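Local atomic coordinates of uncharacterized protein 14 (PDB entry 2H36), a protein that is of unknown function but belongs to the family of the viral anti-CRISPR protein AcrID1, so it may help the virus evade host CRISPR immunity. Residues T18-D24 with E52-L56; I84-F90 with E103-E109. All blocks are in the same frame, centred on the assembly; numbering follows the deposited sequence.

Contact 1 of 2, residues T18-D24 with E52-L56; sequences TEADDLD and EYREL
Thr18 OG1 donates a weak hydrogen bond to Glu52 OE2, at 3.3 Å. The two side chains reach toward each other from their own segments. Thr18 sits at the N-cap position, yet its hydroxyl makes no capping bond. With OG1 anti to the backbone N (chi1 -171°), the hydroxyl is turned across to the neighbouring helix. CG2 of Thr18 also touches this carboxylate, with Glu52 OE2 3.4 Å from it. OE1 of Glu52 is hydrogen-bonded to another part of the protein, so both carboxylate oxygens have a partner.

Beyond CG the Glu52 chain is extended, and it runs over the methyl of Ala20. Ala20 CB lies 3.7 Å from Glu52 CG. The aliphatic part of the glutamate thus lies against this methyl, at the first turn of helix 19-30.

Leu56 fills the other half of the contact with its two methyls. CD1 lies 3.6 Å from Asp24 CB and equally close to the carbonyl O of Ala20. The Asp24 and Leu56 side chains pass alongside, running in opposing senses. CD2 meets Leu23 CD2 at 3.8 Å, and these two leucine side chains are roughly perpendicular.

Acidic groups gather along one border. Asp21 OD1 stands 5.3 Å from Glu55 OE2, and Asp24 OD2 is 5.7 Å from the same oxygen. Such like charges would probably raise the pKa values of these groups somewhat.

The contact joins helix 19-30 to the short helix 50-55, with both packed on strand 45-49. Ala20 and Tyr53 rest on Val48 of that strand, and Leu23 on Leu46. Tyr53 reaches farther across the sheet: its ring meets Phe90 and Tyr92 edge-to-face, and its hydroxyl is hydrogen-bonded to Asp74.

Contact 2 of 2, residues I84-F90 with E103-E109; sequences IMYKLEF and EVQGWRE
Tyr86 and Arg108 meet with ring and guanidinium planes 90° apart. Arg108 CZ lies in the plane of the tyrosine ring, at its edge, while Tyr86 CD2 sits over the guanidinium face, 3.4 Å from CZ. The Arg108 chain is extended from CG to NE. Its charged end is held by a salt bridge to Glu80 and by hydrogen bonds to the carbonyls of Phe31 and Val35. Phe31 also stacks on the Tyr86 ring.

Val104 lies alongside Phe90, pointing the same way. Its CG1 stands over the phenyl face, 4.3 Å from the ring centroid, in a CH-pi contact, and is 3.6 Å from Leu88 CD1. Tyr86, Leu88, Phe90, Val104 and Arg108 share one face of an antiparallel beta hairpin formed by strands 85-94 and 98-109. Met85-Glu109, Lys87-Trp107 and Glu89-Gln105 are its hydrogen-bonded pairs, each with two backbone bonds.

On the opposite face, Trp107 CG lies between the backbone N and the carbonyl carbon (chi1 67°). The indole then covers Lys87, whose CB lies over the six-membered ring, 3.7 Å from its centroid. Lys87 NZ is hydrogen-bonded to Thr77. Indole NE1 donates to Glu109 OE2 at 3.1 Å; the oxygen is in the ring plane but is met from above the carboxylate. Glu89 OE1, bound to Gln75, faces the far edge of the indole, 3.6 Å from CH2, with the carboxylate and ring planes 80° apart.

From the N terminus, contact 1 opens at the start of helix 19-30 and closes at helix 50-55. The 27 residues between its segments include strands 37-42 and 45-49. Contact 2 opens only later, on strand 85-94, and pairs the arms of a long hairpin, with 12 residues, mostly strand, between its segments. The two therefore follow in series, without nesting or crossing. They are tied through the sheet: strand 98-109, which carries the second half of contact 2, pairs with strands 37-42 and 45-49 from the loop of contact 1. The centres lie about 17 Å apart, but the contacts touch where Tyr53 OH packs 3.5 Å from Phe90 CB, joining helix 50-55 to the hairpin.

Contact 1 of 2, residues T18-D24 with E52-L56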
ATOM      1  N   THR A  18      -3.570  -9.155  -7.492  1.00 29.00           N
ATOM      2  CA  THR A  18      -2.452  -9.450  -6.621  1.00 29.12           C
ATOM      3  C   THR A  18      -2.900  -8.907  -5.278  1.00 29.40           C
ATOM      4  O   THR A  18      -3.812  -8.078  -5.232  1.00 29.41           O
ATOM      5  CB  THR A  18      -1.103  -8.829  -7.038  1.00 29.08           C
ATOM      6  OG1 THR A  18      -0.060  -9.377  -6.225  1.00 29.97           O
ATOM      7  CG2 THR A  18      -1.107  -7.300  -6.897  1.00 28.61           C
ATOM      8  N   GLU A  19      -2.278  -9.378  -4.193  1.00 29.85           N
ATOM      9  CA  GLU A  19      -2.551  -8.870  -2.840  1.00 30.20           C
ATOM     10  C   GLU A  19      -2.494  -7.342  -2.755  1.00 30.33           C
ATOM     11  O   GLU A  19      -3.376  -6.733  -2.169  1.00 30.78           O
ATOM     12  CB  GLU A  19      -1.600  -9.487  -1.815  1.00 30.21           C
ATOM     13  CG  GLU A  19      -2.139 -10.738  -1.120  1.00 30.73           C
ATOM     14  CD  GLU A  19      -1.043 -11.578  -0.437  1.00 30.65           C
ATOM     15  OE1 GLU A  19       0.039 -11.042  -0.100  1.00 30.40           O
ATOM     16  OE2 GLU A  19      -1.270 -12.792  -0.237  1.00 31.09           O
ATOM     17  N   ALA A  20      -1.471  -6.722  -3.340  1.00 30.44           N
ATOM     18  CA  ALA A  20      -1.393  -5.254  -3.393  1.00 30.39           C
ATOM     19  C   ALA A  20      -2.666  -4.615  -3.954  1.00 30.25           C
ATOM     20  O   ALA A  20      -3.182  -3.661  -3.388  1.00 30.42           O
ATOM     21  CB  ALA A  20      -0.183  -4.801  -4.201  1.00 30.58           C
ATOM     22  N   ASP A  21      -3.171  -5.145  -5.062  1.00 30.15           N
ATOM     23  CA  ASP A  21      -4.404  -4.643  -5.664  1.00 29.88           C
ATOM     24  C   ASP A  21      -5.536  -4.661  -4.652  1.00 29.78           C
ATOM     25  O   ASP A  21      -6.351  -3.738  -4.595  1.00 29.80           O
ATOM     26  CB  ASP A  21      -4.785  -5.486  -6.877  1.00 29.70           C
ATOM     27  CG  ASP A  21      -3.754  -5.418  -7.974  1.00 29.68           C
ATOM     28  OD1 ASP A  21      -3.037  -4.396  -8.059  1.00 30.01           O
ATOM     29  OD2 ASP A  21      -3.657  -6.385  -8.752  1.00 30.05           O
ATOM     30  N   ASP A  22      -5.552  -5.715  -3.842  1.00 29.55           N
ATOM     31  CA  ASP A  22      -6.609  -5.966  -2.879  1.00 29.15           C
ATOM     32  C   ASP A  22      -6.530  -4.977  -1.728  1.00 28.45           C
ATOM     33  O   ASP A  22      -7.549  -4.511  -1.228  1.00 28.17           O
ATOM     34  CB  ASP A  22      -6.471  -7.392  -2.371  1.00 29.28           C
ATOM     35  CG  ASP A  22      -7.795  -8.077  -2.181  1.00 30.94           C
ATOM     36  OD1 ASP A  22      -8.752  -7.837  -2.978  1.00 31.79           O
ATOM     37  OD2 ASP A  22      -7.852  -8.890  -1.225  1.00 33.36           O
ATOM     38  N   LEU A  23      -5.306  -4.661  -1.323  1.00 28.01           N
ATOM     39  CA  LEU A  23      -5.058  -3.662  -0.306  1.00 27.81           C
ATOM     40  C   LEU A  23      -5.358  -2.283  -0.873  1.00 28.03           C
ATOM     41  O   LEU A  23      -6.004  -1.459  -0.236  1.00 27.77           O
ATOM     42  CB  LEU A  23      -3.603  -3.735   0.159  1.00 27.45           C
ATOM     43  CG  LEU A  23      -3.128  -2.552   1.004  1.00 27.17           C
ATOM     44  CD1 LEU A  23      -3.841  -2.562   2.339  1.00 27.75           C
ATOM     45  CD2 LEU A  23      -1.632  -2.557   1.225  1.00 27.37           C
ATOM     46  N   ASP A  24      -4.879  -2.056  -2.088  1.00 28.68           N
ATOM     47  CA  ASP A  24      -5.014  -0.779  -2.769  1.00 29.21           C
ATOM     48  C   ASP A  24      -6.473  -0.390  -2.802  1.00 29.15           C
ATOM     49  O   ASP A  24      -6.818   0.772  -2.592  1.00 29.48           O
ATOM     50  CB  ASP A  24      -4.467  -0.886  -4.199  1.00 29.40           C
ATOM     51  CG  ASP A  24      -4.251   0.470  -4.851  1.00 30.59           C
ATOM     52  OD1 ASP A  24      -3.794   1.408  -4.161  1.00 32.78           O
ATOM     53  OD2 ASP A  24      -4.533   0.596  -6.062  1.00 32.08           O
ATOM     54  N   GLU A  52       4.948  -2.479  -6.527  1.00 32.55           N
ATOM     55  CA  GLU A  52       3.552  -2.619  -6.111  1.00 32.72           C
ATOM     56  C   GLU A  52       3.357  -1.610  -4.960  1.00 32.85           C
ATOM     57  O   GLU A  52       2.325  -0.929  -4.887  1.00 32.81           O
ATOM     58  CB  GLU A  52       3.276  -4.041  -5.626  1.00 32.55           C
ATOM     59  CG  GLU A  52       2.581  -4.935  -6.643  1.00 32.98           C
ATOM     60  CD  GLU A  52       2.515  -6.403  -6.205  1.00 33.05           C
ATOM     61  OE1 GLU A  52       2.677  -6.688  -4.997  1.00 34.20           O
ATOM     62  OE2 GLU A  52       2.301  -7.276  -7.073  1.00 32.43           O
ATOM     63  N   TYR A  53       4.364  -1.517  -4.087  1.00 32.76           N
ATOM     64  CA  TYR A  53       4.369  -0.614  -2.939  1.00 32.88           C
ATOM     65  C   TYR A  53       4.372   0.857  -3.338  1.00 33.29           C
ATOM     66  O   TYR A  53       3.765   1.684  -2.666  1.00 32.87           O
ATOM     67  CB  TYR A  53       5.590  -0.907  -2.061  1.00 32.84           C
ATOM     68  CG  TYR A  53       5.692  -0.107  -0.764  1.00 31.90           C
ATOM     69  CD1 TYR A  53       6.709   0.826  -0.582  1.00 30.70           C
ATOM     70  CD2 TYR A  53       4.788  -0.311   0.284  1.00 31.32           C
ATOM     71  CE1 TYR A  53       6.821   1.552   0.599  1.00 31.54           C
ATOM     72  CE2 TYR A  53       4.883   0.407   1.474  1.00 32.01           C
ATOM     73  CZ  TYR A  53       5.907   1.344   1.633  1.00 32.69           C
ATOM     74  OH  TYR A  53       6.026   2.064   2.819  1.00 32.19           O
ATOM     75  N   ARG A  54       5.074   1.178  -4.423  1.00 34.06           N
ATOM     76  CA  ARG A  54       5.138   2.557  -4.907  1.00 34.67           C
ATOM     77  C   ARG A  54       3.802   2.954  -5.526  1.00 34.87           C
ATOM     78  O   ARG A  54       3.431   4.134  -5.523  1.00 35.24           O
ATOM     79  CB  ARG A  54       6.262   2.735  -5.933  1.00 34.71           C
ATOM     80  CG  ARG A  54       7.656   2.409  -5.422  1.00 35.61           C
ATOM     81  CD  ARG A  54       8.722   2.959  -6.363  1.00 36.74           C
ATOM     82  NE  ARG A  54       9.842   2.038  -6.557  1.00 37.18           N
ATOM     83  CZ  ARG A  54       9.984   1.250  -7.624  1.00 38.57           C
ATOM     84  NH1 ARG A  54       9.083   1.268  -8.605  1.00 38.69           N
ATOM     85  NH2 ARG A  54      11.038   0.445  -7.722  1.00 39.22           N
ATOM     86  N   GLU A  55       3.088   1.959  -6.051  1.00 34.75           N
ATOM     87  CA  GLU A  55       1.769   2.157  -6.646  1.00 34.66           C
ATOM     88  C   GLU A  55       0.692   2.389  -5.581  1.00 34.02           C
ATOM     89  O   GLU A  55      -0.355   2.957  -5.862  1.00 34.02           O
ATOM     90  CB  GLU A  55       1.417   0.933  -7.486  1.00 34.94           C
ATOM     91  CG  GLU A  55       0.397   1.173  -8.583  1.00 36.24           C
ATOM     92  CD  GLU A  55       0.353   0.016  -9.576  1.00 38.32           C
ATOM     93  OE1 GLU A  55       1.379  -0.691  -9.728  1.00 38.52           O
ATOM     94  OE2 GLU A  55      -0.708  -0.182 -10.212  1.00 39.51           O
ATOM     95  N   LEU A  56       0.965   1.926  -4.368  1.00 33.37           N
ATOM     96  CA  LEU A  56       0.060   2.041  -3.236  1.00 32.93           C
ATOM     97  C   LEU A  56       0.171   3.384  -2.544  1.00 33.02           C
ATOM     98  O   LEU A  56      -0.673   3.748  -1.725  1.00 33.40           O
ATOM     99  CB  LEU A  56       0.500   1.055  -2.155  1.00 32.69           C
ATOM    100  CG  LEU A  56      -0.247  -0.215  -1.767  1.00 31.97           C
ATOM    101  CD1 LEU A  56      -1.161  -0.719  -2.860  1.00 32.04           C
ATOM    102  CD2 LEU A  56       0.765  -1.272  -1.372  1.00 30.82           C
TER

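Contact 2 of 2, residues I84-F90 with E103-E109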
ATOM      1  N   ILE A  84      -5.466  20.498   5.912  1.00 30.12           N
ATOM      2  CA  ILE A  84      -5.493  19.169   6.519  1.00 30.22           C
ATOM      3  C   ILE A  84      -4.502  18.223   5.857  1.00 30.41           C
ATOM      4  O   ILE A  84      -4.611  17.926   4.671  1.00 30.63           O
ATOM      5  CB  ILE A  84      -6.913  18.542   6.536  1.00 30.28           C
ATOM      6  CG1 ILE A  84      -7.892  19.439   7.315  1.00 30.12           C
ATOM      7  CG2 ILE A  84      -6.858  17.124   7.127  1.00 29.77           C
ATOM      8  CD1 ILE A  84      -9.364  19.089   7.113  1.00 30.14           C
ATOM      9  N   MET A  85      -3.529  17.765   6.637  1.00 30.50           N
ATOM     10  CA  MET A  85      -2.572  16.772   6.182  1.00 30.61           C
ATOM     11  C   MET A  85      -3.058  15.347   6.425  1.00 30.86           C
ATOM     12  O   MET A  85      -3.558  15.031   7.504  1.00 30.88           O
ATOM     13  CB  MET A  85      -1.293  16.896   6.990  1.00 30.69           C
ATOM     14  CG  MET A  85      -0.293  17.892   6.490  1.00 30.18           C
ATOM     15  SD  MET A  85       1.009  17.895   7.729  1.00 30.49           S
ATOM     16  CE  MET A  85       0.743  19.483   8.535  1.00 30.49           C
ATOM     17  N   TYR A  86      -2.812  14.466   5.448  1.00 31.11           N
ATOM     18  CA  TYR A  86      -3.241  13.082   5.599  1.00 31.32           C
ATOM     19  C   TYR A  86      -1.979  12.257   5.799  1.00 31.35           C
ATOM     20  O   TYR A  86      -1.093  12.244   4.927  1.00 31.55           O
ATOM     21  CB  TYR A  86      -4.028  12.521   4.412  1.00 31.53           C
ATOM     22  CG  TYR A  86      -4.663  11.192   4.754  1.00 32.00           C
ATOM     23  CD1 TYR A  86      -3.880  10.051   4.962  1.00 32.43           C
ATOM     24  CD2 TYR A  86      -6.043  11.077   4.903  1.00 31.92           C
ATOM     25  CE1 TYR A  86      -4.456   8.833   5.301  1.00 32.60           C
ATOM     26  CE2 TYR A  86      -6.631   9.862   5.243  1.00 32.22           C
ATOM     27  CZ  TYR A  86      -5.829   8.747   5.440  1.00 32.25           C
ATOM     28  OH  TYR A  86      -6.398   7.544   5.772  1.00 32.61           O
ATOM     29  N   LYS A  87      -1.905  11.560   6.934  1.00 31.04           N
ATOM     30  CA  LYS A  87      -0.768  10.688   7.231  1.00 30.64           C
ATOM     31  C   LYS A  87      -1.051   9.202   7.094  1.00 30.53           C
ATOM     32  O   LYS A  87      -1.872   8.655   7.826  1.00 30.51           O
ATOM     33  CB  LYS A  87      -0.289  10.884   8.666  1.00 30.50           C
ATOM     34  CG  LYS A  87       0.058  12.316   9.037  1.00 30.67           C
ATOM     35  CD  LYS A  87       1.465  12.647   8.633  1.00 30.71           C
ATOM     36  CE  LYS A  87       1.727  14.123   8.745  1.00 31.51           C
ATOM     37  NZ  LYS A  87       3.153  14.418   8.424  1.00 31.88           N
ATOM     38  N   LEU A  88      -0.372   8.564   6.145  1.00 30.49           N
ATOM     39  CA  LEU A  88      -0.479   7.123   5.930  1.00 30.51           C
ATOM     40  C   LEU A  88       0.838   6.582   6.475  1.00 30.83           C
ATOM     41  O   LEU A  88       1.888   7.183   6.253  1.00 31.09           O
ATOM     42  CB  LEU A  88      -0.797   6.835   4.469  1.00 30.51           C
ATOM     43  CG  LEU A  88      -0.726   5.379   4.023  1.00 29.64           C
ATOM     44  CD1 LEU A  88      -1.868   4.599   4.653  1.00 30.45           C
ATOM     45  CD2 LEU A  88      -0.786   5.312   2.520  1.00 27.32           C
ATOM     46  N   GLU A  89       0.789   5.440   7.156  1.00 31.09           N
ATOM     47  CA  GLU A  89       2.008   4.868   7.739  1.00 31.25           C
ATOM     48  C   GLU A  89       2.100   3.357   7.582  1.00 31.19           C
ATOM     49  O   GLU A  89       1.200   2.635   8.021  1.00 31.59           O
ATOM     50  CB  GLU A  89       2.067   5.233   9.212  1.00 31.11           C
ATOM     51  CG  GLU A  89       3.240   4.653   9.958  1.00 32.70           C
ATOM     52  CD  GLU A  89       3.255   5.099  11.418  1.00 34.52           C
ATOM     53  OE1 GLU A  89       3.721   6.235  11.690  1.00 34.61           O
ATOM     54  OE2 GLU A  89       2.791   4.316  12.286  1.00 34.60           O
ATOM     55  N   PHE A  90       3.182   2.881   6.961  1.00 31.05           N
ATOM     56  CA  PHE A  90       3.415   1.431   6.798  1.00 30.91           C
ATOM     57  C   PHE A  90       4.562   0.863   7.609  1.00 30.89           C
ATOM     58  O   PHE A  90       5.706   1.306   7.461  1.00 31.18           O
ATOM     59  CB  PHE A  90       3.796   1.084   5.367  1.00 30.72           C
ATOM     60  CG  PHE A  90       2.723   1.381   4.355  1.00 31.46           C
ATOM     61  CD1 PHE A  90       2.640   2.634   3.751  1.00 31.39           C
ATOM     62  CD2 PHE A  90       1.817   0.400   3.973  1.00 31.18           C
ATOM     63  CE1 PHE A  90       1.666   2.905   2.808  1.00 30.76           C
ATOM     64  CE2 PHE A  90       0.844   0.671   3.024  1.00 31.04           C
ATOM     65  CZ  PHE A  90       0.768   1.925   2.444  1.00 30.64           C
ATOM     66  N   GLU A 103       1.890  -3.736   9.168  1.00 29.85           N
ATOM     67  CA  GLU A 103       0.914  -2.780   9.670  1.00 31.63           C
ATOM     68  C   GLU A 103       0.668  -1.447   8.952  1.00 31.55           C
ATOM     69  O   GLU A 103       1.606  -0.692   8.669  1.00 31.92           O
ATOM     70  CB  GLU A 103       1.356  -2.277  11.055  1.00 31.25           C
ATOM     71  CG  GLU A 103       0.345  -1.370  11.741  1.00 33.34           C
ATOM     72  CD  GLU A 103       0.685  -1.086  13.202  1.00 34.15           C
ATOM     73  OE1 GLU A 103       1.289  -1.958  13.883  1.00 37.02           O
ATOM     74  OE2 GLU A 103       0.317   0.018  13.677  1.00 37.98           O
ATOM     75  N   VAL A 104      -0.597  -1.181   8.641  1.00 31.67           N
ATOM     76  CA  VAL A 104      -0.941   0.064   7.968  1.00 32.01           C
ATOM     77  C   VAL A 104      -1.850   0.886   8.868  1.00 32.31           C
ATOM     78  O   VAL A 104      -2.754   0.358   9.534  1.00 33.00           O
ATOM     79  CB  VAL A 104      -1.662  -0.130   6.611  1.00 32.18           C
ATOM     80  CG1 VAL A 104      -1.712   1.205   5.849  1.00 32.17           C
ATOM     81  CG2 VAL A 104      -0.985  -1.191   5.763  1.00 31.73           C
ATOM     82  N   GLN A 105      -1.617   2.191   8.862  1.00 31.74           N
ATOM     83  CA  GLN A 105      -2.323   3.096   9.713  1.00 30.99           C
ATOM     84  C   GLN A 105      -2.578   4.351   8.912  1.00 30.66           C
ATOM     85  O   GLN A 105      -1.739   4.754   8.098  1.00 30.71           O
ATOM     86  CB  GLN A 105      -1.420   3.415  10.871  1.00 31.14           C
ATOM     87  CG  GLN A 105      -2.097   3.919  12.095  1.00 32.34           C
ATOM     88  CD  GLN A 105      -1.228   3.679  13.290  1.00 34.38           C
ATOM     89  OE1 GLN A 105       0.006   3.647  13.175  1.00 34.66           O
ATOM     90  NE2 GLN A 105      -1.852   3.485  14.447  1.00 35.75           N
ATOM     91  N   GLY A 106      -3.739   4.960   9.126  1.00 30.07           N
ATOM     92  CA  GLY A 106      -4.075   6.217   8.481  1.00 29.59           C
ATOM     93  C   GLY A 106      -4.700   7.180   9.461  1.00 29.50           C
ATOM     94  O   GLY A 106      -5.386   6.766  10.400  1.00 29.97           O
ATOM     95  N   TRP A 107      -4.455   8.470   9.260  1.00 29.14           N
ATOM     96  CA  TRP A 107      -5.087   9.518  10.070  1.00 28.56           C
ATOM     97  C   TRP A 107      -4.874  10.893   9.424  1.00 28.59           C
ATOM     98  O   TRP A 107      -4.066  11.030   8.493  1.00 28.35           O
ATOM     99  CB  TRP A 107      -4.609   9.476  11.542  1.00 27.99           C
ATOM    100  CG  TRP A 107      -3.165   9.832  11.758  1.00 27.64           C
ATOM    101  CD1 TRP A 107      -2.676  11.029  12.183  1.00 26.85           C
ATOM    102  CD2 TRP A 107      -2.021   8.978  11.561  1.00 28.70           C
ATOM    103  NE1 TRP A 107      -1.304  10.987  12.259  1.00 26.71           N
ATOM    104  CE2 TRP A 107      -0.874   9.740  11.888  1.00 27.82           C
ATOM    105  CE3 TRP A 107      -1.853   7.647  11.126  1.00 28.06           C
ATOM    106  CZ2 TRP A 107       0.427   9.222  11.788  1.00 27.71           C
ATOM    107  CZ3 TRP A 107      -0.563   7.132  11.031  1.00 27.17           C
ATOM    108  CH2 TRP A 107       0.561   7.920  11.363  1.00 27.53           C
ATOM    109  N   ARG A 108      -5.617  11.892   9.905  1.00 28.72           N
ATOM    110  CA  ARG A 108      -5.499  13.267   9.424  1.00 28.68           C
ATOM    111  C   ARG A 108      -5.069  14.231  10.538  1.00 29.19           C
ATOM    112  O   ARG A 108      -5.422  14.041  11.695  1.00 29.07           O
ATOM    113  CB  ARG A 108      -6.815  13.725   8.793  1.00 28.43           C
ATOM    114  CG  ARG A 108      -7.309  12.840   7.668  1.00 27.48           C
ATOM    115  CD  ARG A 108      -8.670  13.273   7.166  1.00 26.87           C
ATOM    116  NE  ARG A 108      -9.313  12.223   6.375  1.00 26.79           N
ATOM    117  CZ  ARG A 108      -9.268  12.146   5.045  1.00 27.10           C
ATOM    118  NH1 ARG A 108      -8.609  13.059   4.350  1.00 27.11           N
ATOM    119  NH2 ARG A 108      -9.878  11.158   4.401  1.00 26.29           N
ATOM    120  N   GLU A 109      -4.293  15.252  10.172  1.00 30.00           N
ATOM    121  CA  GLU A 109      -3.849  16.311  11.089  1.00 30.89           C
ATOM    122  C   GLU A 109      -3.949  17.717  10.499  1.00 31.25           C
ATOM    123  O   GLU A 109      -3.789  17.883   9.288  1.00 31.69           O
ATOM    124  CB  GLU A 109      -2.343  16.209  11.338  1.00 31.01           C
ATOM    125  CG  GLU A 109      -1.931  15.253  12.437  1.00 32.03           C
ATOM    126  CD  GLU A 109      -0.499  14.763  12.268  1.00 33.76           C
ATOM    127  OE1 GLU A 109       0.246  15.314  11.424  1.00 34.41           O
ATOM    128  OE2 GLU A 109      -0.119  13.809  12.977  1.00 34.40           O
TER